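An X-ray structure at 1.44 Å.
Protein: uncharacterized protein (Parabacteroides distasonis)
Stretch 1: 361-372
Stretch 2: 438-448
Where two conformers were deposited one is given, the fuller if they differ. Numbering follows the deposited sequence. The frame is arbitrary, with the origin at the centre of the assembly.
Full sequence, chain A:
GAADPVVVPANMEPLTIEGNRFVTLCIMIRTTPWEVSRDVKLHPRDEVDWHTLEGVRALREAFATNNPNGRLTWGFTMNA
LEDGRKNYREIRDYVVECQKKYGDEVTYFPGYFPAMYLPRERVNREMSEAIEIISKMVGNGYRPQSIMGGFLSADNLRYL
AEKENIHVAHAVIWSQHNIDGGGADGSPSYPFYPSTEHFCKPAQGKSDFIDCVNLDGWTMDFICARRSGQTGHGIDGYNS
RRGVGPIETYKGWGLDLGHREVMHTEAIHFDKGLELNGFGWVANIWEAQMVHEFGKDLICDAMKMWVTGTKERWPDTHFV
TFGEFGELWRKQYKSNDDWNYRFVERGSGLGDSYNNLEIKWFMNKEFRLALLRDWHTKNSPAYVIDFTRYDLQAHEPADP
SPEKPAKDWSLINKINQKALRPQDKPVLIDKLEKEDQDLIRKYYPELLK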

# COMPACT_ATOMS: atom_id res chain seq x y z
N TRP A 361 2.10 11.56 -12.85
CA TRP A 361 1.58 11.94 -11.52
C TRP A 361 2.51 12.94 -10.86
O TRP A 361 3.73 12.84 -11.02
CB TRP A 361 1.49 10.72 -10.60
CG TRP A 361 0.19 9.98 -10.65
CD1 TRP A 361 -0.07 8.78 -11.25
CD2 TRP A 361 -1.06 10.43 -10.09
NE1 TRP A 361 -1.40 8.43 -11.07
CE2 TRP A 361 -2.02 9.43 -10.36
CE3 TRP A 361 -1.46 11.57 -9.39
CZ2 TRP A 361 -3.34 9.55 -9.96
CZ3 TRP A 361 -2.79 11.69 -9.00
CH2 TRP A 361 -3.70 10.68 -9.28
N PHE A 362 1.91 13.89 -10.15
CA PHE A 362 2.59 14.90 -9.34
C PHE A 362 1.91 14.88 -7.98
O PHE A 362 0.68 14.95 -7.90
CB PHE A 362 2.43 16.28 -9.98
CG PHE A 362 2.92 16.36 -11.39
CD1 PHE A 362 2.12 15.92 -12.44
CD2 PHE A 362 4.21 16.83 -11.68
CE1 PHE A 362 2.56 15.98 -13.74
CE2 PHE A 362 4.66 16.89 -13.01
CZ PHE A 362 3.83 16.45 -14.02
N MSE A 363 2.69 14.77 -6.92
CA MSE A 363 2.14 14.71 -5.57
C MSE A 363 2.98 15.56 -4.64
O MSE A 363 4.20 15.40 -4.55
CB MSE A 363 2.15 13.26 -5.06
CG MSE A 363 1.29 12.32 -5.85
SE MSE A 363 1.88 10.48 -5.70
CE MSE A 363 0.45 9.60 -6.74
N ASN A 364 2.31 16.48 -3.96
CA ASN A 364 3.00 17.35 -3.00
C ASN A 364 2.06 17.61 -1.81
O ASN A 364 0.95 17.08 -1.75
CB ASN A 364 3.47 18.63 -3.69
CG ASN A 364 2.33 19.43 -4.25
OD1 ASN A 364 1.49 19.94 -3.52
ND2 ASN A 364 2.26 19.49 -5.59
N LYS A 365 2.50 18.40 -0.84
CA LYS A 365 1.71 18.63 0.37
C LYS A 365 0.33 19.20 0.07
O LYS A 365 -0.62 18.96 0.78
CB LYS A 365 2.47 19.59 1.30
CG LYS A 365 1.74 19.93 2.59
CD LYS A 365 2.54 20.87 3.46
CE LYS A 365 2.31 22.30 3.10
NZ LYS A 365 3.04 23.28 4.00
N GLU A 366 0.25 20.02 -0.98
CA GLU A 366 -0.96 20.79 -1.24
C GLU A 366 -1.92 20.19 -2.27
O GLU A 366 -3.08 20.57 -2.26
CB GLU A 366 -0.62 22.23 -1.56
CG GLU A 366 -0.15 22.98 -0.31
CD GLU A 366 0.08 24.47 -0.56
OE1 GLU A 366 1.04 24.81 -1.27
OE2 GLU A 366 -0.72 25.26 -0.04
N PHE A 367 -1.45 19.29 -3.13
CA PHE A 367 -2.33 18.62 -4.08
C PHE A 367 -1.64 17.42 -4.72
O PHE A 367 -0.41 17.28 -4.68
CB PHE A 367 -2.82 19.56 -5.18
CG PHE A 367 -1.73 20.10 -6.08
CD1 PHE A 367 -1.07 21.28 -5.78
CD2 PHE A 367 -1.38 19.44 -7.26
CE1 PHE A 367 -0.08 21.80 -6.63
CE2 PHE A 367 -0.38 19.94 -8.10
CZ PHE A 367 0.27 21.12 -7.77
N ARG A 368 -2.47 16.57 -5.32
CA ARG A 368 -1.97 15.66 -6.35
C ARG A 368 -2.62 15.99 -7.67
O ARG A 368 -3.75 16.52 -7.72
CB ARG A 368 -2.17 14.18 -5.96
CG ARG A 368 -3.62 13.72 -5.97
CD ARG A 368 -3.80 12.25 -5.68
NE ARG A 368 -5.06 11.78 -6.22
CZ ARG A 368 -5.54 10.55 -6.10
NH1 ARG A 368 -4.93 9.65 -5.34
NH2 ARG A 368 -6.64 10.22 -6.74
N LEU A 369 -1.93 15.63 -8.73
CA LEU A 369 -2.33 15.93 -10.09
C LEU A 369 -1.87 14.79 -11.01
O LEU A 369 -0.71 14.42 -10.97
CB LEU A 369 -1.68 17.22 -10.57
CG LEU A 369 -1.80 17.63 -12.04
CD1 LEU A 369 -3.23 18.09 -12.37
CD2 LEU A 369 -0.82 18.79 -12.37
N ALA A 370 -2.79 14.31 -11.85
CA ALA A 370 -2.45 13.33 -12.90
C ALA A 370 -2.83 13.85 -14.28
O ALA A 370 -3.96 14.35 -14.48
CB ALA A 370 -3.20 12.03 -12.67
N LEU A 371 -1.91 13.69 -15.22
CA LEU A 371 -2.11 14.05 -16.61
C LEU A 371 -2.02 12.76 -17.43
O LEU A 371 -1.14 11.92 -17.18
CB LEU A 371 -1.02 15.02 -17.06
CG LEU A 371 -0.89 16.32 -16.27
CD1 LEU A 371 0.31 17.13 -16.80
CD2 LEU A 371 -2.17 17.12 -16.34
N LEU A 372 -2.90 12.62 -18.41
CA LEU A 372 -2.96 11.41 -19.25
C LEU A 372 -2.95 11.85 -20.70
O LEU A 372 -3.67 12.80 -21.09
CB LEU A 372 -4.24 10.64 -18.97
CG LEU A 372 -4.32 9.26 -19.61
CD1 LEU A 372 -3.32 8.27 -19.00
CD2 LEU A 372 -5.72 8.71 -19.51
N ASP A 438 -3.17 28.49 -10.43
CA ASP A 438 -2.17 29.25 -9.65
C ASP A 438 -1.44 28.32 -8.68
O ASP A 438 -0.20 28.41 -8.55
CB ASP A 438 -2.82 30.38 -8.85
CG ASP A 438 -3.25 31.55 -9.72
OD1 ASP A 438 -2.62 31.79 -10.78
OD2 ASP A 438 -4.21 32.19 -9.29
N LEU A 439 -2.21 27.45 -8.04
CA LEU A 439 -1.65 26.41 -7.13
C LEU A 439 -0.72 25.47 -7.88
O LEU A 439 0.40 25.20 -7.42
CB LEU A 439 -2.77 25.63 -6.44
CG LEU A 439 -2.34 24.60 -5.37
CD1 LEU A 439 -1.58 25.33 -4.26
CD2 LEU A 439 -3.51 23.83 -4.78
N ILE A 440 -1.14 25.00 -9.05
CA ILE A 440 -0.26 24.22 -9.88
C ILE A 440 1.02 24.95 -10.26
O ILE A 440 2.11 24.40 -10.16
CB ILE A 440 -1.01 23.67 -11.14
CG1 ILE A 440 -2.11 22.70 -10.71
CG2 ILE A 440 -0.07 22.98 -12.10
CD1 ILE A 440 -3.06 22.33 -11.82
N ARG A 441 0.88 26.21 -10.71
CA ARG A 441 2.03 27.00 -11.17
C ARG A 441 3.07 27.23 -10.06
O ARG A 441 4.27 27.24 -10.36
CB ARG A 441 1.60 28.35 -11.76
CG ARG A 441 2.73 29.10 -12.47
CD ARG A 441 2.32 30.50 -12.91
NE ARG A 441 1.31 30.46 -13.96
CZ ARG A 441 1.57 30.36 -15.26
NH1 ARG A 441 2.82 30.31 -15.70
NH2 ARG A 441 0.57 30.32 -16.13
N LYS A 442 2.60 27.36 -8.83
CA LYS A 442 3.44 27.46 -7.62
C LYS A 442 4.44 26.33 -7.50
O LYS A 442 5.57 26.53 -7.05
CB LYS A 442 2.54 27.47 -6.38
CG LYS A 442 3.26 27.48 -5.03
CD LYS A 442 2.25 27.56 -3.89
CE LYS A 442 2.88 27.34 -2.52
NZ LYS A 442 1.88 27.58 -1.44
N TYR A 443 4.00 25.12 -7.87
CA TYR A 443 4.88 23.97 -7.83
C TYR A 443 5.49 23.59 -9.17
O TYR A 443 6.67 23.22 -9.21
CB TYR A 443 4.11 22.76 -7.25
CG TYR A 443 3.82 22.85 -5.79
CD1 TYR A 443 2.73 23.53 -5.32
CD2 TYR A 443 4.65 22.21 -4.85
CE1 TYR A 443 2.46 23.62 -3.98
CE2 TYR A 443 4.39 22.28 -3.51
CZ TYR A 443 3.29 22.99 -3.06
OH TYR A 443 2.98 23.08 -1.73
N TYR A 444 4.70 23.62 -10.25
CA TYR A 444 5.10 23.10 -11.56
C TYR A 444 4.73 24.13 -12.66
O TYR A 444 3.84 23.88 -13.49
CB TYR A 444 4.45 21.73 -11.87
CG TYR A 444 4.44 20.78 -10.69
CD1 TYR A 444 5.62 20.27 -10.17
CD2 TYR A 444 3.24 20.41 -10.08
CE1 TYR A 444 5.61 19.40 -9.06
CE2 TYR A 444 3.23 19.53 -8.97
CZ TYR A 444 4.41 19.06 -8.47
OH TYR A 444 4.37 18.19 -7.39
N PRO A 445 5.42 25.28 -12.66
CA PRO A 445 5.08 26.34 -13.63
C PRO A 445 5.20 25.88 -15.08
O PRO A 445 4.47 26.36 -15.95
CB PRO A 445 6.09 27.45 -13.29
CG PRO A 445 7.25 26.75 -12.65
CD PRO A 445 6.63 25.59 -11.88
N GLU A 446 6.11 24.93 -15.34
CA GLU A 446 6.31 24.38 -16.68
C GLU A 446 5.07 23.70 -17.29
O GLU A 446 4.97 23.55 -18.51
CB GLU A 446 7.50 23.41 -16.68
CG GLU A 446 7.26 22.04 -16.01
CD GLU A 446 7.41 22.03 -14.48
OE1 GLU A 446 7.51 23.11 -13.84
OE2 GLU A 446 7.39 20.91 -13.92
N LEU A 447 4.14 23.26 -16.45
CA LEU A 447 2.91 22.62 -16.93
C LEU A 447 1.90 23.61 -17.51
O LEU A 447 0.94 23.20 -18.17
CB LEU A 447 2.23 21.85 -15.78
CG LEU A 447 3.02 20.68 -15.20
CD1 LEU A 447 2.13 19.99 -14.15
CD2 LEU A 447 3.43 19.74 -16.28
N LEU A 448 2.08 24.90 -17.23
CA LEU A 448 1.15 25.92 -17.69
C LEU A 448 1.81 26.77 -18.79
O LEU A 448 1.65 27.99 -18.84
CB LEU A 448 0.68 26.80 -16.52
CG LEU A 448 -0.26 26.15 -15.49
CD1 LEU A 448 -0.56 27.12 -14.38
CD2 LEU A 448 -1.56 25.67 -16.11

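What holds the turn of the first stretch to the helix of the second? The carboxylate of E366 does most of the polar work, because its OE1 accepts two hydrogen bonds. The hydroxyl OH of Y443 donates one at 2.6 Å to E366 OE1, and the ammonium NZ of K442, 2.9 Å from E366 OE1, donates the other and completes a salt bridge. K442 reaches it with an extended side chain, all four chi angles in t.

How does N364 serve both its own stretch and its neighbour? N364 OD1 accepts hydrogen bonds from the backbone nitrogens E366 N (2.8 Å) and F367 N (3.0 Å), bridging the turn from the side chain. At the other end of the same amide, N364 ND2 donates to Y444 OH at 3.1 Å, almost perfectly straight at 177°. The same OD1 lies over one face of the Y443 ring, 3.6 Å from Y443 CZ.

Where do the aromatic rings meet? F367 turns its edge toward the face of Y443 in an offset arrangement, the planes nearly perpendicular at 89°, with F367 CE1 3.6 Å from Y443 CD1. It meets Y444 rim to rim, while F367 CD1 packs 3.6 Å from L439 CG. F362 points its own edge at the face of Y444, their centroids 4.8 Å apart.

What backbone arrangement permits this packing? Paired hydrogen bonds between F362 and L369, each N to the other's O at 2.8 Å, tie the two strands of stretch 1 together, and F362, F367, L369 and L371 all send their CA-to-CB bonds toward stretch 2. The helix crosses strand 367-372 at right angles, its axis 10.3 Å away at closest approach. Beyond it, L447 on the 3-10 segment places CD1 over the F362 ring, 3.6 Å from L369 CD2, and L447 CD2 lies 4.1 Å from L371 CD1, extending the apolar contact along the strand.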